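Local coordinates for protein sulfate adenylyltransferase, adenylylsulfate kinase (Thiobacillus denitrificans, PDB 3CR8) that forms a hexamer that acts as an APS kinase, probably making 3'-phosphoadenylyl sulfate from ATP and adenosine 5'-phosphosulfate, while lacking ATP sulfurylase activity, at residues A[258-263]-A[299-304]; A[165-170]-A[185-190]. All coordinates share one frame; numbering follows the deposited sequence.

Interaction 1: residues A[258-263]-A[299-304]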
loop_
_atom_site.group_PDB
_atom_site.type_symbol
_atom_site.label_atom_id
_atom_site.label_comp_id
_atom_site.label_asym_id
_atom_site.label_seq_id
_atom_site.Cartn_x
_atom_site.Cartn_y
_atom_site.Cartn_z
ATOM N N CYS A 258 27.827 9.283 -33.490
ATOM C CA CYS A 258 27.538 10.375 -32.582
ATOM C C CYS A 258 28.329 11.622 -32.921
ATOM O O CYS A 258 29.514 11.547 -33.254
ATOM C CB CYS A 258 27.851 9.942 -31.159
ATOM S SG CYS A 258 27.114 8.428 -30.821
ATOM N N SER A 259 27.684 12.774 -32.803
ATOM C CA SER A 259 28.376 14.042 -33.027
ATOM C C SER A 259 28.604 14.842 -31.727
ATOM O O SER A 259 29.162 15.946 -31.755
ATOM C CB SER A 259 27.629 14.880 -34.078
ATOM O OG SER A 259 26.316 15.203 -33.660
ATOM N N LEU A 260 28.161 14.281 -30.604
ATOM C CA LEU A 260 28.403 14.882 -29.298
ATOM C C LEU A 260 28.823 13.811 -28.278
ATOM O O LEU A 260 28.399 12.661 -28.350
ATOM C CB LEU A 260 27.170 15.655 -28.821
ATOM C CG LEU A 260 26.800 16.874 -29.669
ATOM C CD1 LEU A 260 25.648 16.571 -30.610
ATOM C CD2 LEU A 260 26.468 18.077 -28.793
ATOM N N LEU A 261 29.670 14.177 -27.332
ATOM C CA LEU A 261 30.146 13.208 -26.361
ATOM C C LEU A 261 30.158 13.855 -24.971
ATOM O O LEU A 261 30.635 14.976 -24.790
ATOM C CB LEU A 261 31.550 12.775 -26.734
ATOM C CG LEU A 261 31.978 11.352 -26.440
ATOM C CD1 LEU A 261 33.313 11.405 -25.734
ATOM C CD2 LEU A 261 30.948 10.668 -25.589
ATOM N N ILE A 262 29.604 13.176 -23.984
ATOM C CA ILE A 262 29.651 13.720 -22.658
ATOM C C ILE A 262 30.898 13.116 -22.027
ATOM O O ILE A 262 31.223 11.987 -22.300
ATOM C CB ILE A 262 28.397 13.366 -21.889
ATOM C CG1 ILE A 262 27.220 14.143 -22.453
ATOM C CG2 ILE A 262 28.573 13.735 -20.462
ATOM C CD1 ILE A 262 25.901 13.731 -21.879
ATOM N N ALA A 263 31.635 13.869 -21.223
ATOM C CA ALA A 263 32.814 13.309 -20.566
ATOM C C ALA A 263 32.854 13.768 -19.113
ATOM O O ALA A 263 32.841 14.971 -18.842
ATOM C CB ALA A 263 34.079 13.730 -21.292
ATOM N N ARG A 299 31.470 17.452 -30.868
ATOM C CA ARG A 299 31.458 18.381 -29.754
ATOM C C ARG A 299 31.346 17.629 -28.449
ATOM O O ARG A 299 30.427 16.846 -28.259
ATOM C CB ARG A 299 30.298 19.357 -29.864
ATOM C CG ARG A 299 30.634 20.706 -29.229
ATOM C CD ARG A 299 29.400 21.469 -28.794
ATOM N NE ARG A 299 28.413 21.567 -29.861
ATOM C CZ ARG A 299 27.473 22.503 -29.905
ATOM N NH1 ARG A 299 27.415 23.421 -28.948
ATOM N NH2 ARG A 299 26.604 22.528 -30.908
ATOM N N LEU A 300 32.284 17.852 -27.547
ATOM C CA LEU A 300 32.215 17.160 -26.284
ATOM C C LEU A 300 31.849 18.112 -25.111
ATOM O O LEU A 300 32.537 19.088 -24.817
ATOM C CB LEU A 300 33.467 16.285 -26.050
ATOM C CG LEU A 300 34.792 16.987 -25.829
ATOM C CD1 LEU A 300 35.890 16.047 -26.122
ATOM C CD2 LEU A 300 34.903 18.176 -26.739
ATOM N N ILE A 301 30.715 17.817 -24.483
ATOM C CA ILE A 301 30.208 18.600 -23.387
ATOM C C ILE A 301 30.641 17.963 -22.094
ATOM O O ILE A 301 30.689 16.745 -21.984
ATOM C CB ILE A 301 28.671 18.683 -23.416
ATOM C CG1 ILE A 301 28.064 17.567 -22.586
ATOM C CG2 ILE A 301 28.107 18.648 -24.866
ATOM C CD1 ILE A 301 26.616 17.258 -22.991
ATOM N N ALA A 302 30.978 18.783 -21.110
ATOM C CA ALA A 302 31.515 18.265 -19.862
ATOM C C ALA A 302 30.431 18.063 -18.795
ATOM O O ALA A 302 29.386 18.729 -18.790
ATOM C CB ALA A 302 32.602 19.152 -19.360
ATOM N N TYR A 303 30.686 17.119 -17.897
ATOM C CA TYR A 303 29.729 16.809 -16.855
ATOM C C TYR A 303 30.049 17.577 -15.566
ATOM O O TYR A 303 31.086 17.357 -14.939
ATOM C CB TYR A 303 29.702 15.308 -16.605
ATOM C CG TYR A 303 28.696 14.883 -15.568
ATOM C CD1 TYR A 303 27.331 15.096 -15.759
ATOM C CD2 TYR A 303 29.105 14.268 -14.399
ATOM C CE1 TYR A 303 26.417 14.708 -14.813
ATOM C CE2 TYR A 303 28.200 13.877 -13.452
ATOM C CZ TYR A 303 26.866 14.091 -13.655
ATOM O OH TYR A 303 25.983 13.686 -12.678
ATOM N N PRO A 304 29.143 18.482 -15.164
ATOM C CA PRO A 304 29.418 19.415 -14.073
ATOM C C PRO A 304 29.107 18.805 -12.715
ATOM O O PRO A 304 28.486 17.740 -12.670
ATOM C CB PRO A 304 28.439 20.562 -14.354
ATOM C CG PRO A 304 27.478 20.057 -15.449
ATOM C CD PRO A 304 27.776 18.628 -15.691
#

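Interaction 2: residues A[165-170]-A[185-190]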
loop_
_atom_site.group_PDB
_atom_site.type_symbol
_atom_site.label_atom_id
_atom_site.label_comp_id
_atom_site.label_asym_id
_atom_site.label_seq_id
_atom_site.Cartn_x
_atom_site.Cartn_y
_atom_site.Cartn_z
ATOM N N ARG A 165 21.406 13.981 -35.222
ATOM C CA ARG A 165 22.314 14.595 -34.260
ATOM C C ARG A 165 22.142 13.828 -32.947
ATOM O O ARG A 165 21.002 13.668 -32.471
ATOM C CB ARG A 165 21.885 16.057 -34.091
ATOM C CG ARG A 165 22.716 16.918 -33.198
ATOM C CD ARG A 165 21.862 18.074 -32.727
ATOM N NE ARG A 165 22.653 19.262 -32.473
ATOM C CZ ARG A 165 22.801 20.221 -33.365
ATOM N NH1 ARG A 165 22.204 20.101 -34.546
ATOM N NH2 ARG A 165 23.535 21.288 -33.075
ATOM N N ILE A 166 23.260 13.367 -32.367
ATOM C CA ILE A 166 23.234 12.418 -31.251
ATOM C C ILE A 166 24.338 12.670 -30.222
ATOM O O ILE A 166 25.532 12.648 -30.552
ATOM C CB ILE A 166 23.350 10.966 -31.778
ATOM C CG1 ILE A 166 22.270 10.676 -32.828
ATOM C CG2 ILE A 166 23.249 9.978 -30.659
ATOM C CD1 ILE A 166 22.521 9.419 -33.646
ATOM N N ILE A 167 23.918 12.908 -28.977
ATOM C CA ILE A 167 24.824 12.886 -27.838
ATOM C C ILE A 167 25.021 11.444 -27.386
ATOM O O ILE A 167 24.057 10.683 -27.245
ATOM C CB ILE A 167 24.244 13.636 -26.640
ATOM C CG1 ILE A 167 23.430 14.823 -27.095
ATOM C CG2 ILE A 167 25.340 14.069 -25.662
ATOM C CD1 ILE A 167 22.983 15.668 -25.937
ATOM N N ALA A 168 26.273 11.087 -27.130
ATOM C CA ALA A 168 26.600 9.784 -26.582
ATOM C C ALA A 168 27.090 9.935 -25.164
ATOM O O ALA A 168 27.732 10.929 -24.828
ATOM C CB ALA A 168 27.651 9.115 -27.419
ATOM N N TRP A 169 26.768 8.945 -24.344
ATOM C CA TRP A 169 27.238 8.874 -22.975
ATOM C C TRP A 169 27.829 7.468 -22.874
ATOM O O TRP A 169 27.112 6.464 -22.979
ATOM C CB TRP A 169 26.062 9.087 -22.008
ATOM C CG TRP A 169 26.388 8.845 -20.589
ATOM C CD1 TRP A 169 26.387 7.646 -19.933
ATOM C CD2 TRP A 169 26.746 9.827 -19.628
ATOM N NE1 TRP A 169 26.735 7.830 -18.618
ATOM C CE2 TRP A 169 26.969 9.156 -18.410
ATOM C CE3 TRP A 169 26.896 11.202 -19.676
ATOM C CZ2 TRP A 169 27.337 9.820 -17.263
ATOM C CZ3 TRP A 169 27.266 11.858 -18.528
ATOM C CH2 TRP A 169 27.479 11.170 -17.338
ATOM N N GLN A 170 29.147 7.401 -22.729
ATOM C CA GLN A 170 29.845 6.130 -22.738
ATOM C C GLN A 170 30.133 5.634 -21.340
ATOM O O GLN A 170 31.282 5.496 -20.954
ATOM C CB GLN A 170 31.134 6.260 -23.537
ATOM C CG GLN A 170 30.932 6.001 -25.036
ATOM C CD GLN A 170 31.903 6.757 -25.960
ATOM O OE1 GLN A 170 32.990 7.172 -25.563
ATOM N NE2 GLN A 170 31.498 6.929 -27.200
ATOM N N LYS A 185 18.714 17.132 -20.022
ATOM C CA LYS A 185 18.795 18.532 -20.442
ATOM C C LYS A 185 19.885 18.787 -21.493
ATOM O O LYS A 185 19.725 19.654 -22.360
ATOM C CB LYS A 185 18.855 19.538 -19.271
ATOM C CG LYS A 185 20.083 19.452 -18.397
ATOM C CD LYS A 185 20.683 20.835 -18.143
ATOM C CE LYS A 185 19.670 21.834 -17.578
ATOM N NZ LYS A 185 20.341 23.069 -17.048
ATOM N N SER A 186 20.975 18.025 -21.456
ATOM C CA SER A 186 21.998 18.198 -22.490
ATOM C C SER A 186 21.377 17.892 -23.828
ATOM O O SER A 186 21.620 18.600 -24.800
ATOM C CB SER A 186 23.211 17.300 -22.275
ATOM O OG SER A 186 23.895 17.578 -21.063
ATOM N N ALA A 187 20.566 16.837 -23.865
ATOM C CA ALA A 187 19.816 16.473 -25.063
ATOM C C ALA A 187 18.793 17.533 -25.517
ATOM O O ALA A 187 18.746 17.864 -26.709
ATOM C CB ALA A 187 19.157 15.164 -24.880
ATOM N N ILE A 188 17.985 18.081 -24.598
ATOM C CA ILE A 188 17.056 19.138 -25.016
ATOM C C ILE A 188 17.827 20.380 -25.469
ATOM O O ILE A 188 17.472 21.025 -26.450
ATOM C CB ILE A 188 15.951 19.521 -23.954
ATOM C CG1 ILE A 188 16.494 20.413 -22.850
ATOM C CG2 ILE A 188 15.282 18.305 -23.360
ATOM C CD1 ILE A 188 15.755 20.219 -21.535
ATOM N N GLU A 189 18.905 20.685 -24.764
ATOM C CA GLU A 189 19.660 21.912 -24.996
ATOM C C GLU A 189 20.379 21.911 -26.332
ATOM O O GLU A 189 20.559 22.944 -26.939
ATOM C CB GLU A 189 20.679 22.089 -23.870
ATOM C CG GLU A 189 21.270 23.478 -23.734
ATOM C CD GLU A 189 21.964 23.661 -22.386
ATOM O OE1 GLU A 189 23.113 24.163 -22.382
ATOM O OE2 GLU A 189 21.361 23.293 -21.341
ATOM N N ASN A 190 20.821 20.738 -26.770
ATOM C CA ASN A 190 21.555 20.610 -28.024
ATOM C C ASN A 190 20.670 20.040 -29.117
ATOM O O ASN A 190 21.156 19.653 -30.177
ATOM C CB ASN A 190 22.795 19.725 -27.845
ATOM C CG ASN A 190 23.861 20.386 -26.984
ATOM O OD1 ASN A 190 24.785 21.017 -27.505
ATOM N ND2 ASN A 190 23.736 20.254 -25.660
#

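Interaction 1: residues A[258-263]-A[299-304]
Ile262 lies alongside Ile301, the two side chains pointing the same way, with CG1 of Ile262 against CD1 of Ile301 at 3.2 Å. Ile262 has CG1 anti to its carbonyl carbon, whereas Ile301 gives that place to CG2, so its CG1 arm comes in on the Ile262 side. Leu260 and Arg299 run side by side on the same face; the CD2 methyl of Leu260 sits 4.1 Å from NE of Arg299, whose chain bends at chi3 (-51°). These pairs belong to two parallel strands, 260-262 and 299-301, the latter an outermost strand of a five-stranded parallel sheet, order 3-2-1-4-5, consistent with the Rossmann-like HUP fold of the ATP-sulfurylase family. Helix 290-296, on the connection between them, packs against Leu300 through Ala290 and Ala293. On that other face Leu261 and Leu300 meet CB to CB at 4.1 Å. Five backbone hydrogen bonds join the two segments: Arg299 N to Ser259 O, Leu261 N to Arg299 O, Ile301 N to Leu261 O, Ala263 N to Ile301 O and Tyr303 N to Ala263 O. The last, at 3.2 Å, comes from above the carbonyl plane, and the Tyr303 ring meets Phe182 edge-to-face.

Interaction 2: residues A[165-170]-A[185-190]
Strand 166-169 and helix 177-189 are the first two elements of a beta-alpha-beta unit that closes with strand 193-196, and here the helix end rests on the strand start. From CB, which points toward the helix end, the Arg165 side chain sets CG anti to the backbone N (chi1 -177°) and runs extended to NE. CD passes 3.1 Å from Asn190 O, and NE comes within 2.8 Å of it. The N-H is badly aimed, so this is a close polar approach, not a hydrogen bond. Beyond it, CZ lies 3.6 Å from the oxygen. The arm also lies on Leu260 of the neighbouring strand. A positive charge beside a carbonyl just past the helix would probably be favourable, though Arg299, a second cation, lies close by and may offset this. An alanine here would remove the arm beyond CB, and the end of the helix would probably be held less firmly against the strand, with Asn190 O losing its polar approach and Leu260 some of its cover. Deeper in, Ile167 sends CD1 against the helix backbone, 3.4 Å from Ala187 CA, with Ala187 CB and Ser186 CB also touching it. Ser186 OG is hydrogen-bonded to Phe182 O, one turn earlier. Two donors grip Ser186 O: the backbone N of Asn190, and its ND2, which reaches a lone pair of that oxygen at 2.8 Å in a nearly straight bond (171°).

Strands 166-169 and 260-262 are neighbours in one parallel sheet, so interactions 1 and 2 share it, their centres about 8 Å apart. Ala168 joins them through two probable hydrogen bonds: its N to Leu260 O at 2.9 Å and its O to Ile262 N at 3.0 Å. Helix 177-189 lies over the face bearing Ile167, Ile262 and Ile301, and Ser186 of interaction 2 touches Ile301 of interaction 1. Near the helix end, Arg165 and Asn190 both pack on Leu260 and Arg299. Both contacts are structural packing away from the predicted ATP-binding loop of the kinase part, Gly376 to Ser383, which begins at the end of strand 370-376 in a separate parallel sheet.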